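4-aminobutyrate transaminase (Acinetobacter baumannii, PDB 6WOP) catalyses transfer of the amino group of 4-aminobutyrate to 2-oxoglutarate, using pyridoxal 5'-phosphate as cofactor. Local coordinates at the interface of chains A and B. Sequence-based numbering; all coordinates share one arbitrary frame. Chains: chain A/B, 4-aminobutyrate transaminase.

Contact 1: the interface of chains A and B. Residues chain A 75-77; chain B 50, 53-54, 58, 273-274.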
loop_
_atom_site.group_PDB
_atom_site.type_symbol
_atom_site.label_atom_id
_atom_site.label_comp_id
_atom_site.label_asym_id
_atom_site.label_seq_id
_atom_site.Cartn_x
_atom_site.Cartn_y
_atom_site.Cartn_z
ATOM N N THR A 75 16.796 5.797 -36.242
ATOM C CA THR A 75 16.885 4.917 -35.102
ATOM C C THR A 75 15.897 5.253 -34.008
ATOM O O THR A 75 15.654 4.395 -33.155
ATOM C CB THR A 75 18.283 4.941 -34.464
ATOM O OG1 THR A 75 18.413 6.123 -33.660
ATOM C CG2 THR A 75 19.398 4.975 -35.525
ATOM N N HIS A 76 15.304 6.426 -34.022
ATOM C CA HIS A 76 14.417 6.830 -32.931
ATOM C C HIS A 76 13.636 8.065 -33.352
ATOM O O HIS A 76 14.240 9.093 -33.722
ATOM C CB HIS A 76 15.201 7.172 -31.646
ATOM C CG HIS A 76 14.312 7.778 -30.596
ATOM N ND1 HIS A 76 13.519 7.025 -29.745
ATOM C CD2 HIS A 76 14.091 9.076 -30.277
ATOM C CE1 HIS A 76 12.861 7.847 -28.938
ATOM N NE2 HIS A 76 13.197 9.091 -29.243
ATOM N N THR A 77 12.292 7.975 -33.317
ATOM C CA THR A 77 11.439 9.157 -33.438
ATOM C C THR A 77 10.596 9.442 -32.208
ATOM O O THR A 77 10.066 10.560 -32.108
ATOM C CB THR A 77 10.468 9.006 -34.627
ATOM O OG1 THR A 77 9.574 7.900 -34.398
ATOM C CG2 THR A 77 11.222 8.792 -35.956
ATOM N N GLY B 50 12.775 13.643 -30.879
ATOM C CA GLY B 50 12.239 12.414 -30.282
ATOM C C GLY B 50 11.960 12.554 -28.800
ATOM O O GLY B 50 12.067 11.565 -28.056
ATOM N N VAL B 53 15.730 13.119 -26.877
ATOM C CA VAL B 53 16.600 11.953 -27.050
ATOM C C VAL B 53 17.738 12.204 -28.006
ATOM O O VAL B 53 18.725 11.424 -28.015
ATOM C CB VAL B 53 15.715 10.769 -27.510
ATOM C CG1 VAL B 53 16.558 9.496 -27.940
ATOM C CG2 VAL B 53 14.807 10.394 -26.364
ATOM N N LEU B 54 17.614 13.234 -28.869
ATOM C CA LEU B 54 18.592 13.348 -29.966
ATOM C C LEU B 54 19.272 14.691 -29.882
ATOM O O LEU B 54 19.311 15.454 -30.861
ATOM C CB LEU B 54 17.886 13.167 -31.318
ATOM C CG LEU B 54 17.163 11.787 -31.339
ATOM C CD1 LEU B 54 16.110 11.787 -32.401
ATOM C CD2 LEU B 54 18.169 10.672 -31.612
ATOM N N HIS B 58 19.452 13.073 -35.201
ATOM C CA HIS B 58 19.152 11.772 -35.794
ATOM C C HIS B 58 20.384 11.268 -36.510
ATOM O O HIS B 58 20.922 11.938 -37.416
ATOM C CB HIS B 58 18.006 11.863 -36.785
ATOM C CG HIS B 58 16.685 12.178 -36.147
ATOM N ND1 HIS B 58 15.803 11.196 -35.734
ATOM C CD2 HIS B 58 16.085 13.363 -35.885
ATOM C CE1 HIS B 58 14.700 11.772 -35.263
ATOM N NE2 HIS B 58 14.841 13.085 -35.361
ATOM N N GLY B 273 21.798 8.843 -27.672
ATOM C CA GLY B 273 21.720 9.410 -29.014
ATOM C C GLY B 273 20.792 8.713 -29.990
ATOM O O GLY B 273 21.017 8.778 -31.213
ATOM N N GLY B 274 19.731 8.092 -29.479
ATOM C CA GLY B 274 18.773 7.376 -30.304
ATOM C C GLY B 274 18.721 5.874 -30.131
ATOM O O GLY B 274 18.069 5.198 -30.954
HETATM O O HOH W 1 17.203 8.630 -35.642
HETATM O O HOH W 2 20.009 8.295 -33.877
HETATM O O HOH W 3 15.905 3.172 -30.583
#

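Contact 2: the interface of chains A and B. Residues chain A 71, 75, 304; chain B 59, 64, 273-275.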
loop_
_atom_site.group_PDB
_atom_site.type_symbol
_atom_site.label_atom_id
_atom_site.label_comp_id
_atom_site.label_asym_id
_atom_site.label_seq_id
_atom_site.Cartn_x
_atom_site.Cartn_y
_atom_site.Cartn_z
ATOM N N LEU A 71 19.437 1.373 -39.915
ATOM C CA LEU A 71 20.358 2.422 -39.524
ATOM C C LEU A 71 20.526 3.464 -40.621
ATOM O O LEU A 71 21.013 4.555 -40.324
ATOM C CB LEU A 71 21.746 1.860 -39.205
ATOM C CG LEU A 71 21.880 1.015 -37.930
ATOM C CD1 LEU A 71 23.324 0.374 -37.894
ATOM C CD2 LEU A 71 21.661 1.948 -36.742
ATOM N N THR A 75 16.796 5.797 -36.242
ATOM C CA THR A 75 16.885 4.917 -35.102
ATOM C C THR A 75 15.897 5.253 -34.008
ATOM O O THR A 75 15.654 4.395 -33.155
ATOM C CB THR A 75 18.283 4.941 -34.464
ATOM O OG1 THR A 75 18.413 6.123 -33.660
ATOM C CG2 THR A 75 19.398 4.975 -35.525
ATOM N N ILE A 304 14.976 0.261 -34.515
ATOM C CA ILE A 304 16.065 -0.725 -34.643
ATOM C C ILE A 304 15.572 -2.111 -34.242
ATOM O O ILE A 304 15.732 -3.093 -34.974
ATOM C CB ILE A 304 17.247 -0.280 -33.751
ATOM C CG1 ILE A 304 17.781 1.072 -34.212
ATOM C CG2 ILE A 304 18.395 -1.325 -33.604
ATOM C CD1 ILE A 304 18.343 1.006 -35.574
ATOM N N ARG B 59 20.766 10.046 -36.207
ATOM C CA ARG B 59 21.819 9.373 -37.008
ATOM C C ARG B 59 23.077 10.228 -37.073
ATOM O O ARG B 59 23.705 10.372 -38.117
ATOM C CB ARG B 59 21.290 9.002 -38.411
ATOM C CG ARG B 59 20.264 7.828 -38.372
ATOM C CD ARG B 59 19.603 7.482 -39.696
ATOM N NE ARG B 59 20.610 7.323 -40.770
ATOM C CZ ARG B 59 20.764 8.143 -41.815
ATOM N NH1 ARG B 59 19.986 9.206 -41.951
ATOM N NH2 ARG B 59 21.733 7.910 -42.713
ATOM N N ILE B 64 26.473 6.577 -35.390
ATOM C CA ILE B 64 26.171 5.447 -36.259
ATOM C C ILE B 64 27.436 4.647 -36.561
ATOM O O ILE B 64 27.389 3.413 -36.631
ATOM C CB ILE B 64 25.477 5.934 -37.546
ATOM C CG1 ILE B 64 24.105 6.555 -37.225
ATOM C CG2 ILE B 64 25.345 4.778 -38.598
ATOM C CD1 ILE B 64 23.081 5.568 -36.527
ATOM N N GLY B 273 21.798 8.843 -27.672
ATOM C CA GLY B 273 21.720 9.410 -29.014
ATOM C C GLY B 273 20.792 8.713 -29.990
ATOM O O GLY B 273 21.017 8.778 -31.213
ATOM N N GLY B 274 19.731 8.092 -29.479
ATOM C CA GLY B 274 18.773 7.376 -30.304
ATOM C C GLY B 274 18.721 5.874 -30.131
ATOM O O GLY B 274 18.069 5.198 -30.954
ATOM N N PHE B 275 19.373 5.317 -29.100
ATOM C CA PHE B 275 19.382 3.891 -28.837
ATOM C C PHE B 275 19.026 3.653 -27.376
ATOM O O PHE B 275 19.389 4.455 -26.539
ATOM C CB PHE B 275 20.785 3.300 -29.133
ATOM C CG PHE B 275 21.152 3.383 -30.591
ATOM C CD1 PHE B 275 21.719 4.543 -31.127
ATOM C CD2 PHE B 275 20.881 2.305 -31.404
ATOM C CE1 PHE B 275 21.985 4.612 -32.521
ATOM C CE2 PHE B 275 21.184 2.347 -32.780
ATOM C CZ PHE B 275 21.740 3.506 -33.325
HETATM O O HOH W 4 20.009 8.295 -33.877
HETATM O O HOH W 5 15.905 3.172 -30.583
#

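Contact 1: the interface of chains A and B
The imidazole of A:His76 meets chain B with one face and with its rim. Over that face lies the CG1 methyl of B:Val53, displaced toward the rim and 3.4 Å from CD2 of A:His76, a CH-pi contact in which the two side chains cross at about a right angle; a branched valine can lay a methyl on the ring. In the ring plane, the carbonyl O of B:Gly50 stands 3.0 Å from A:His76 NE2, with the CD1 methyl of B:Leu54 also at the rim. The NE2 bond is almost straight (174° at H) and meets the carbonyl in its own plane, on a lone pair. Histidine suits the place: one flat group offers a directional N-H at its edge and a surface for a methyl on its face. With CG anti to the backbone N (chi1 172°), the ring extends from its loop toward B:Gly50, and the bond at the edge limits its rotation. A second ring, that of B:His58, carries B:Leu54 CD1 over one face and water 1 in plane at its edge; leucine is long enough for one methyl to touch both imidazoles. Water 1 sits 2.9 Å from B:His58 ND1 and also bonds the backbone N of A:Thr75, coupling the two chains.

A:Thr75 OG1 lies between its own backbone N and carbonyl carbon (chi1 78°) and donates to the O of B:Gly274 over 2.9 Å, from well above the carbonyl plane. A short hydroxyl side chain can reach the neighbour's main chain; B:Gly273 O is met through water 2, while water 3 spans A:Thr75 O and B:Gly274 O. Both glycines have positive phi, which suits a residue without a side chain.

In this two-fold interface, probably the class-III aminotransferase dimer, loop A:Thr75 to A:Thr77 after helix 61-71 docks between helix 49-52 and the glycine turn after 3-10 helix 269-272 of chain B.

Contact 2: the interface of chains A and B
B:Phe275 packs against A:Thr75, A:Leu71 and A:Ile304 just beyond the glycine-rich turn that follows the cofactor-binding lysine in class-III aminotransferases. CZ of B:Phe275 is 3.5 Å from the CG2 methyl of A:Thr75, and the two side chains cross at about a right angle. A:Thr75 OG1 lies above one ring face, toward the rim, whereas the CD2 methyl of A:Leu71 comes to the edge, in plane and 3.8 Å from CZ of B:Phe275. A:Ile304 adds CG1, 3.9 Å from CE2 of B:Phe275. The broad phenyl group can thus touch three residues of the partner at once. The B:Ile64 side chain meets that of A:Thr75 tip to tip, CD1 against CG2, but runs past A:Leu71 in the opposite direction. Isoleucine and leucine suit this part, since their methyls fill the space beside the ring without needing polar partners. Threonine fits because it has two unlike branches: CG2, anti to the carbonyl carbon, faces the hydrocarbon groups, while OG1 skirts the ring face on its way to polar partners.

The other side is looser and wetter. Water 4, held by A:Thr75 OG1, also lies 3.0 Å from the backbone N of B:Arg59, bringing that residue into the bridge. At the end of helix 61-71, B:Arg59 NE donates to A:Leu71 O over 2.8 Å. This bond is bent (135° at H), and NE is tilted from the carbonyl plane. Arginine is long enough to reach this carbonyl, and a bend at chi3 (50°) turns its chain so that NE, rather than a terminal nitrogen, makes the bond. The helix dipole would probably favour the positively charged guanidinium group here.

Contacts 1 and 2 adjoin, the centres of their C-alpha atoms about 6 Å apart, and share A:Thr75, B:Gly273 and B:Gly274. Water 2 of contact 1 is water 4 of contact 2, and water 3 is likewise water 5, so the same waters serve both. Contact 1 follows the loop of chain A on into chain B, whereas contact 2 runs back to helices 61-71 and 303-318. Two-fold symmetry repeats both with the chains exchanged. Since class-III aminotransferases build their active sites at the dimer interface, this junction probably helps position the turn beside the cofactor-binding lysine; the deposited assembly contains four copies.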